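Acetyl-xylan esterase (Streptomyces lividans, PDB 2CC0) removes acetyl groups from xylan as a metal-dependent family 4 carbohydrate esterase, an activity involved in plant cell wall degradation. Local coordinates at residues 2-10 with 172-182; 59-69 with 80-88. All coordinates share one frame; numbering follows the deposited sequence. Where two conformers were deposited one is given.

Contact 1. Residues 2-10 with 172-182; sequences ACNGYVGLT and LAGKGLCSGMI
Strand 5-10 and strand 177-179 run side by side in parallel, Y6 level with C178 and V7 with S179, and their axes make an angle of 40°. The pairing belongs to the sheet of the polysaccharide deacetylase fold, a distorted beta/alpha barrel. It brings the chain that leaves helix 159-174 back to the first strand. Three backbone bonds hold the register: C178 N to G5 O, V7 N to C178 O, and G180 N to V7 O, the last at 2.7 Å. Before the strands, G176 ends the helix in a Schellman motif with positive phi, and its O accepts from N4 N at 2.7 Å.

On the face that carries Y6 and C178, a disulfide ties the loop before the first strand to strand 177-179, C3 SG and C178 SG standing 2.0 Å apart. Next to it, the Y6 ring lies alongside C178, CE1 meeting CB at 3.8 Å, while S179 O sits in the ring plane at its edge; A191 and P192 touch the same side chain. With CG beside the backbone N (chi1 -65°), the ring leans back toward the disulfide, along the flank of C178. Replacing Y6 by an alanine would probably open a gap beside the disulfide, leaving C178 CB and the C-terminal residues without their aromatic neighbour.

On the other face V7 meets the end of helix 159-174. V7 CG2 packs on L172 CD1 at 3.8 Å, and the V7 and L177 side chains cross at about a right angle, CG1 against CD1. Farther along, water 3 accepts from L9 N and bridges to G180 O. Past it, T10 CG2 touches I182 CD1 at 3.5 Å.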
# COMPACT_ATOMS: atom_id res chain seq x y z
N ALA A 2 -13.24 -13.10 17.14
CA ALA A 2 -11.93 -13.73 17.24
C ALA A 2 -10.94 -12.94 16.38
O ALA A 2 -9.80 -12.72 16.81
CB ALA A 2 -12.00 -15.18 16.82
N CYS A 3 -11.38 -12.50 15.19
CA CYS A 3 -10.55 -11.65 14.33
C CYS A 3 -11.27 -10.34 14.05
O CYS A 3 -12.16 -10.26 13.21
CB CYS A 3 -10.19 -12.37 13.02
SG CYS A 3 -9.36 -13.97 13.26
N ASN A 4 -10.89 -9.30 14.78
CA ASN A 4 -11.43 -7.95 14.54
C ASN A 4 -10.69 -7.22 13.40
O ASN A 4 -11.15 -6.20 12.89
CB ASN A 4 -11.37 -7.10 15.81
CG ASN A 4 -12.25 -7.65 16.94
OD1 ASN A 4 -13.36 -8.14 16.71
ND2 ASN A 4 -11.75 -7.56 18.17
N GLY A 5 -9.54 -7.76 13.01
CA GLY A 5 -8.76 -7.16 11.92
C GLY A 5 -7.69 -8.16 11.53
O GLY A 5 -7.53 -9.19 12.21
N TYR A 6 -6.94 -7.84 10.47
CA TYR A 6 -5.92 -8.75 9.92
C TYR A 6 -4.62 -8.03 9.71
O TYR A 6 -4.60 -6.85 9.31
CB TYR A 6 -6.40 -9.39 8.61
CG TYR A 6 -7.58 -10.30 8.85
CD1 TYR A 6 -7.40 -11.64 9.16
CD2 TYR A 6 -8.87 -9.79 8.79
CE1 TYR A 6 -8.48 -12.48 9.40
CE2 TYR A 6 -9.97 -10.61 9.03
CZ TYR A 6 -9.76 -11.95 9.33
OH TYR A 6 -10.86 -12.77 9.57
N VAL A 7 -3.52 -8.75 9.96
CA VAL A 7 -2.20 -8.22 9.65
C VAL A 7 -1.51 -9.12 8.65
O VAL A 7 -1.90 -10.28 8.50
CB VAL A 7 -1.31 -8.10 10.89
CG1 VAL A 7 -1.96 -7.14 11.96
CG2 VAL A 7 -0.98 -9.50 11.46
N GLY A 8 -0.49 -8.58 7.97
CA GLY A 8 0.24 -9.32 6.95
C GLY A 8 1.59 -9.75 7.46
O GLY A 8 2.55 -8.97 7.40
N LEU A 9 1.68 -10.98 7.99
CA LEU A 9 3.00 -11.51 8.36
C LEU A 9 3.70 -11.96 7.10
O LEU A 9 3.10 -12.67 6.28
CB LEU A 9 2.86 -12.71 9.29
CG LEU A 9 2.10 -12.43 10.58
CD1 LEU A 9 2.03 -13.75 11.41
CD2 LEU A 9 2.70 -11.29 11.41
N THR A 10 4.96 -11.54 6.92
CA THR A 10 5.71 -11.94 5.74
C THR A 10 7.12 -12.35 6.10
O THR A 10 7.69 -11.84 7.07
CB THR A 10 5.75 -10.79 4.66
OG1 THR A 10 6.63 -9.75 5.11
CG2 THR A 10 4.35 -10.22 4.41
N LEU A 172 -0.86 -10.83 18.71
CA LEU A 172 -1.99 -10.63 17.81
C LEU A 172 -3.31 -10.99 18.50
O LEU A 172 -4.27 -10.22 18.43
CB LEU A 172 -1.83 -11.43 16.52
CG LEU A 172 -0.67 -10.94 15.64
CD1 LEU A 172 -0.60 -11.85 14.40
CD2 LEU A 172 -0.83 -9.47 15.26
N ALA A 173 -3.33 -12.14 19.17
CA ALA A 173 -4.54 -12.61 19.86
C ALA A 173 -4.97 -11.61 20.91
O ALA A 173 -6.15 -11.28 21.00
CB ALA A 173 -4.32 -14.01 20.46
N GLY A 174 -4.02 -11.09 21.68
CA GLY A 174 -4.31 -10.05 22.69
C GLY A 174 -5.01 -8.82 22.13
O GLY A 174 -5.78 -8.14 22.86
N LYS A 175 -4.78 -8.54 20.85
CA LYS A 175 -5.27 -7.34 20.19
C LYS A 175 -6.50 -7.62 19.35
O LYS A 175 -7.01 -6.71 18.71
CB LYS A 175 -4.17 -6.76 19.30
CG LYS A 175 -3.09 -6.07 20.08
CD LYS A 175 -1.97 -5.68 19.17
CE LYS A 175 -1.60 -4.25 19.42
NZ LYS A 175 -1.26 -3.56 18.17
N GLY A 176 -6.96 -8.86 19.34
CA GLY A 176 -8.04 -9.29 18.45
C GLY A 176 -7.68 -9.21 16.96
O GLY A 176 -8.54 -8.95 16.11
N LEU A 177 -6.41 -9.41 16.64
CA LEU A 177 -5.98 -9.41 15.25
C LEU A 177 -5.58 -10.80 14.83
O LEU A 177 -5.12 -11.60 15.66
CB LEU A 177 -4.79 -8.45 15.04
CG LEU A 177 -5.09 -6.96 15.24
CD1 LEU A 177 -3.77 -6.14 15.26
CD2 LEU A 177 -6.05 -6.47 14.15
N CYS A 178 -5.77 -11.07 13.55
CA CYS A 178 -5.37 -12.37 13.03
C CYS A 178 -4.43 -12.24 11.86
O CYS A 178 -4.31 -11.18 11.26
CB CYS A 178 -6.59 -13.16 12.65
SG CYS A 178 -7.61 -13.50 14.09
N SER A 179 -3.73 -13.33 11.55
CA SER A 179 -2.82 -13.30 10.41
C SER A 179 -3.65 -13.43 9.14
O SER A 179 -4.56 -14.28 9.05
CB SER A 179 -1.73 -14.38 10.54
OG SER A 179 -2.31 -15.65 10.77
N GLY A 180 -3.40 -12.55 8.16
CA GLY A 180 -4.19 -12.54 6.96
C GLY A 180 -3.35 -12.66 5.70
O GLY A 180 -2.14 -12.82 5.75
N MET A 181 -4.04 -12.65 4.56
CA MET A 181 -3.34 -12.68 3.30
C MET A 181 -3.24 -11.25 2.79
O MET A 181 -3.86 -10.34 3.33
CB MET A 181 -4.05 -13.55 2.27
CG MET A 181 -5.30 -12.93 1.74
SD MET A 181 -6.23 -14.07 0.71
CE MET A 181 -7.65 -13.03 0.42
N ILE A 182 -2.39 -11.06 1.80
CA ILE A 182 -2.19 -9.73 1.23
C ILE A 182 -2.95 -9.60 -0.08
O ILE A 182 -2.77 -10.40 -1.02
CB ILE A 182 -0.68 -9.39 1.06
CG1 ILE A 182 -0.01 -9.30 2.46
CG2 ILE A 182 -0.51 -8.07 0.29
CD1 ILE A 182 1.53 -9.40 2.43
O HOH W 1 -9.64 -6.17 18.73
O HOH W 2 0.59 -12.32 4.74
O HOH W 3 -0.18 -13.08 7.72

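Contact 2. Residues 59-69 with 80-88; sequences VANHSYTHPHM and EISRTQQAI. With ZN (zinc ion), chain C.
The Y64 ring carries the guanidinium of R83 on one face, the two planes 27° apart, and has T84 OG1 and T65 CG2 at its edge. In the conformer described, the guanidinium makes an off-centre cation-pi stack: R83 CZ stands 4.5 Å from the ring centroid, and NH2 hangs over CD2. Lower on the arginine, R83 CB presses on Y64 CD1 at 3.5 Å. Y64 lies in the HSYTH sequence, the H-(S/T)-x-x-H motif of family 4 carbohydrate esterases, where strand 58-61 ends and helix 74-90 packs behind the loop. H62 NE2 and H66 NE2 of this loop are among the zinc ligands, which also include D13 and water 4.

The loop is clasped by the carboxylate of E80, which the bend at chi2 (-87°) turns into its curve. E80 OE1 takes two backbone N-H groups, that of T65 at 2.9 Å on its syn lone pair and that of Y64 on the anti side, out of the carboxylate plane. E80 OE2 receives the hydroxyl of T65, OG1 standing 2.7 Å away. Three bonds thus fix the rotation of a buried carboxylate and probably stabilise its negative charge. Inside the loop, S63 OG accepts from H66 N in an ST motif, consistent with a second-shell role, since it holds the backbone of H66.

At the end of strand 58-61, the N61 amide works at both ends: OD1 takes S63 N, closing an Asx turn within the loop, while ND2 reaches the helix, pointing one N-H at I81 O and the other at Q85 OE1. Both acceptors lie in the N61 amide plane; Q85 OE1 is met almost perfectly straight, with an N-H...O angle of 177° and ND2 to OE1 2.8 Å.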
# COMPACT_ATOMS: atom_id res chain seq x y z
N VAL A 59 2.79 -17.98 -1.30
CA VAL A 59 4.17 -17.87 -1.80
C VAL A 59 4.20 -16.73 -2.81
O VAL A 59 3.34 -16.63 -3.70
CB VAL A 59 4.64 -19.19 -2.48
CG1 VAL A 59 6.11 -19.06 -2.87
CG2 VAL A 59 4.40 -20.37 -1.52
N ALA A 60 5.21 -15.88 -2.67
CA ALA A 60 5.34 -14.68 -3.48
C ALA A 60 6.76 -14.52 -4.01
O ALA A 60 7.66 -15.28 -3.64
CB ALA A 60 4.90 -13.44 -2.69
N ASN A 61 6.91 -13.58 -4.94
CA ASN A 61 8.14 -13.40 -5.75
C ASN A 61 9.07 -12.38 -5.11
O ASN A 61 8.65 -11.25 -4.83
CB ASN A 61 7.69 -12.96 -7.17
CG ASN A 61 8.82 -12.86 -8.19
OD1 ASN A 61 9.92 -12.37 -7.91
ND2 ASN A 61 8.49 -13.23 -9.44
N HIS A 62 10.34 -12.77 -4.89
CA HIS A 62 11.32 -11.87 -4.27
C HIS A 62 12.59 -11.74 -5.15
O HIS A 62 13.67 -11.48 -4.63
CB HIS A 62 11.66 -12.32 -2.85
CG HIS A 62 12.36 -11.29 -2.01
ND1 HIS A 62 12.05 -9.94 -2.04
CD2 HIS A 62 13.32 -11.43 -1.07
CE1 HIS A 62 12.81 -9.29 -1.17
NE2 HIS A 62 13.59 -10.17 -0.57
N SER A 63 12.40 -11.83 -6.48
CA SER A 63 13.48 -11.84 -7.51
C SER A 63 14.24 -13.16 -7.50
O SER A 63 14.04 -14.00 -6.61
CB SER A 63 14.45 -10.67 -7.35
OG SER A 63 15.44 -10.97 -6.37
N TYR A 64 15.11 -13.34 -8.50
CA TYR A 64 15.83 -14.61 -8.64
C TYR A 64 17.08 -14.68 -7.77
O TYR A 64 17.32 -15.70 -7.12
CB TYR A 64 16.17 -14.93 -10.10
CG TYR A 64 16.34 -16.42 -10.32
CD1 TYR A 64 15.22 -17.23 -10.54
CD2 TYR A 64 17.61 -17.01 -10.31
CE1 TYR A 64 15.35 -18.63 -10.74
CE2 TYR A 64 17.75 -18.41 -10.49
CZ TYR A 64 16.63 -19.20 -10.71
OH TYR A 64 16.78 -20.57 -10.87
N THR A 65 17.85 -13.60 -7.75
CA THR A 65 19.15 -13.60 -7.06
C THR A 65 19.30 -12.43 -6.04
O THR A 65 20.39 -12.20 -5.52
CB THR A 65 20.33 -13.48 -8.08
OG1 THR A 65 20.32 -12.18 -8.69
CG2 THR A 65 20.27 -14.57 -9.17
N HIS A 66 18.22 -11.68 -5.80
CA HIS A 66 18.21 -10.58 -4.84
C HIS A 66 19.17 -9.41 -5.22
O HIS A 66 19.90 -8.92 -4.37
CB HIS A 66 18.51 -11.12 -3.42
CG HIS A 66 18.01 -10.25 -2.31
ND1 HIS A 66 18.68 -9.13 -1.86
CD2 HIS A 66 16.90 -10.35 -1.53
CE1 HIS A 66 18.01 -8.59 -0.86
NE2 HIS A 66 16.93 -9.30 -0.64
N PRO A 67 19.15 -8.97 -6.50
CA PRO A 67 20.00 -7.83 -6.87
C PRO A 67 19.36 -6.53 -6.41
O PRO A 67 18.17 -6.53 -6.06
CB PRO A 67 19.98 -7.87 -8.41
CG PRO A 67 18.65 -8.43 -8.73
CD PRO A 67 18.36 -9.46 -7.65
N HIS A 68 20.12 -5.44 -6.44
CA HIS A 68 19.53 -4.12 -6.34
C HIS A 68 18.88 -3.86 -7.70
O HIS A 68 19.54 -3.50 -8.66
CB HIS A 68 20.63 -3.09 -6.05
CG HIS A 68 21.15 -3.16 -4.65
ND1 HIS A 68 20.57 -2.46 -3.61
CD2 HIS A 68 22.19 -3.84 -4.12
CE1 HIS A 68 21.23 -2.72 -2.49
NE2 HIS A 68 22.22 -3.55 -2.78
N MET A 69 17.57 -4.07 -7.80
CA MET A 69 16.86 -4.12 -9.11
C MET A 69 16.93 -2.80 -9.89
O MET A 69 16.93 -2.80 -11.11
CB MET A 69 15.38 -4.54 -8.94
CG MET A 69 15.14 -6.01 -8.49
SD MET A 69 15.33 -7.32 -9.74
CE MET A 69 13.81 -7.19 -10.71
N GLU A 80 14.90 -11.51 -14.04
CA GLU A 80 14.86 -11.83 -12.62
C GLU A 80 13.44 -12.17 -12.16
O GLU A 80 13.21 -13.13 -11.42
CB GLU A 80 15.40 -10.63 -11.83
CG GLU A 80 16.93 -10.50 -11.84
CD GLU A 80 17.63 -11.29 -10.74
OE1 GLU A 80 17.00 -11.62 -9.72
OE2 GLU A 80 18.84 -11.56 -10.90
N ILE A 81 12.48 -11.36 -12.59
CA ILE A 81 11.09 -11.58 -12.18
C ILE A 81 10.46 -12.82 -12.85
O ILE A 81 9.85 -13.69 -12.18
CB ILE A 81 10.26 -10.30 -12.42
CG1 ILE A 81 10.57 -9.31 -11.27
CG2 ILE A 81 8.78 -10.61 -12.43
CD1 ILE A 81 10.00 -7.90 -11.47
N SER A 82 10.64 -12.93 -14.17
CA SER A 82 10.04 -14.05 -14.89
C SER A 82 10.62 -15.41 -14.47
O SER A 82 9.88 -16.37 -14.30
CB SER A 82 10.16 -13.85 -16.40
OG SER A 82 11.51 -13.73 -16.78
N ARG A 83 11.93 -15.49 -14.26
CA ARG A 83 12.54 -16.75 -13.83
C ARG A 83 12.02 -17.17 -12.47
O ARG A 83 11.88 -18.35 -12.17
CB ARG A 83 14.07 -16.65 -13.83
CG ARG A 83 14.67 -16.67 -15.24
CD ARG A 83 15.81 -15.68 -15.36
NE ARG A 83 16.99 -16.13 -14.66
CZ ARG A 83 17.84 -15.35 -14.00
NH1 ARG A 83 17.66 -14.04 -13.91
NH2 ARG A 83 18.89 -15.91 -13.41
N THR A 84 11.75 -16.17 -11.61
CA THR A 84 11.20 -16.48 -10.30
C THR A 84 9.72 -16.97 -10.38
O THR A 84 9.34 -17.89 -9.63
CB THR A 84 11.39 -15.27 -9.35
OG1 THR A 84 12.80 -14.98 -9.28
CG2 THR A 84 10.88 -15.60 -7.96
N GLN A 85 8.91 -16.35 -11.26
CA GLN A 85 7.54 -16.83 -11.50
C GLN A 85 7.61 -18.31 -11.90
O GLN A 85 6.91 -19.15 -11.35
CB GLN A 85 6.85 -16.03 -12.62
CG GLN A 85 6.53 -14.56 -12.28
CD GLN A 85 5.55 -14.43 -11.11
OE1 GLN A 85 5.97 -14.39 -9.94
NE2 GLN A 85 4.25 -14.43 -11.41
N GLN A 86 8.51 -18.60 -12.84
CA GLN A 86 8.67 -19.95 -13.37
C GLN A 86 9.15 -20.92 -12.28
O GLN A 86 8.65 -22.04 -12.18
CB GLN A 86 9.67 -19.92 -14.54
CG GLN A 86 9.13 -19.20 -15.79
CD GLN A 86 10.25 -18.62 -16.67
OE1 GLN A 86 11.42 -18.94 -16.51
NE2 GLN A 86 9.87 -17.72 -17.60
N ALA A 87 10.12 -20.50 -11.47
CA ALA A 87 10.67 -21.42 -10.45
C ALA A 87 9.63 -21.74 -9.38
O ALA A 87 9.51 -22.89 -8.93
CB ALA A 87 11.94 -20.85 -9.82
N ILE A 88 8.89 -20.72 -8.94
CA ILE A 88 7.88 -20.96 -7.91
C ILE A 88 6.73 -21.83 -8.44
O ILE A 88 6.31 -22.81 -7.78
CB ILE A 88 7.40 -19.62 -7.28
CG1 ILE A 88 8.59 -18.95 -6.56
CG2 ILE A 88 6.19 -19.85 -6.37
CD1 ILE A 88 8.35 -17.47 -6.17
ZN ZN C . 15.23 -9.83 0.70
O HOH W 4 16.34 -9.53 2.43

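Overall arrangement
Both contacts reach the same parallel sheet, on opposite sides of the chain's centre: contact 1 pairs strand 5-12 with strand 177-179, whereas contact 2 sets a helix against strand 58-61, with strand 34-37 between strands 5-12 and 58-61. Their centres lie about 27 Å apart. Each is partly buried. Contact 1 rests on backbone pairing, a disulfide and aliphatic packing, and joins the chain start to a strand near its end. Contact 2 has no strand pairing between its segments; side-chain amide, carboxylate and guanidinium groups hold a loop that supplies two zinc ligands. The T10 side chain, at the far end of contact 1, is about 10 Å from that metal.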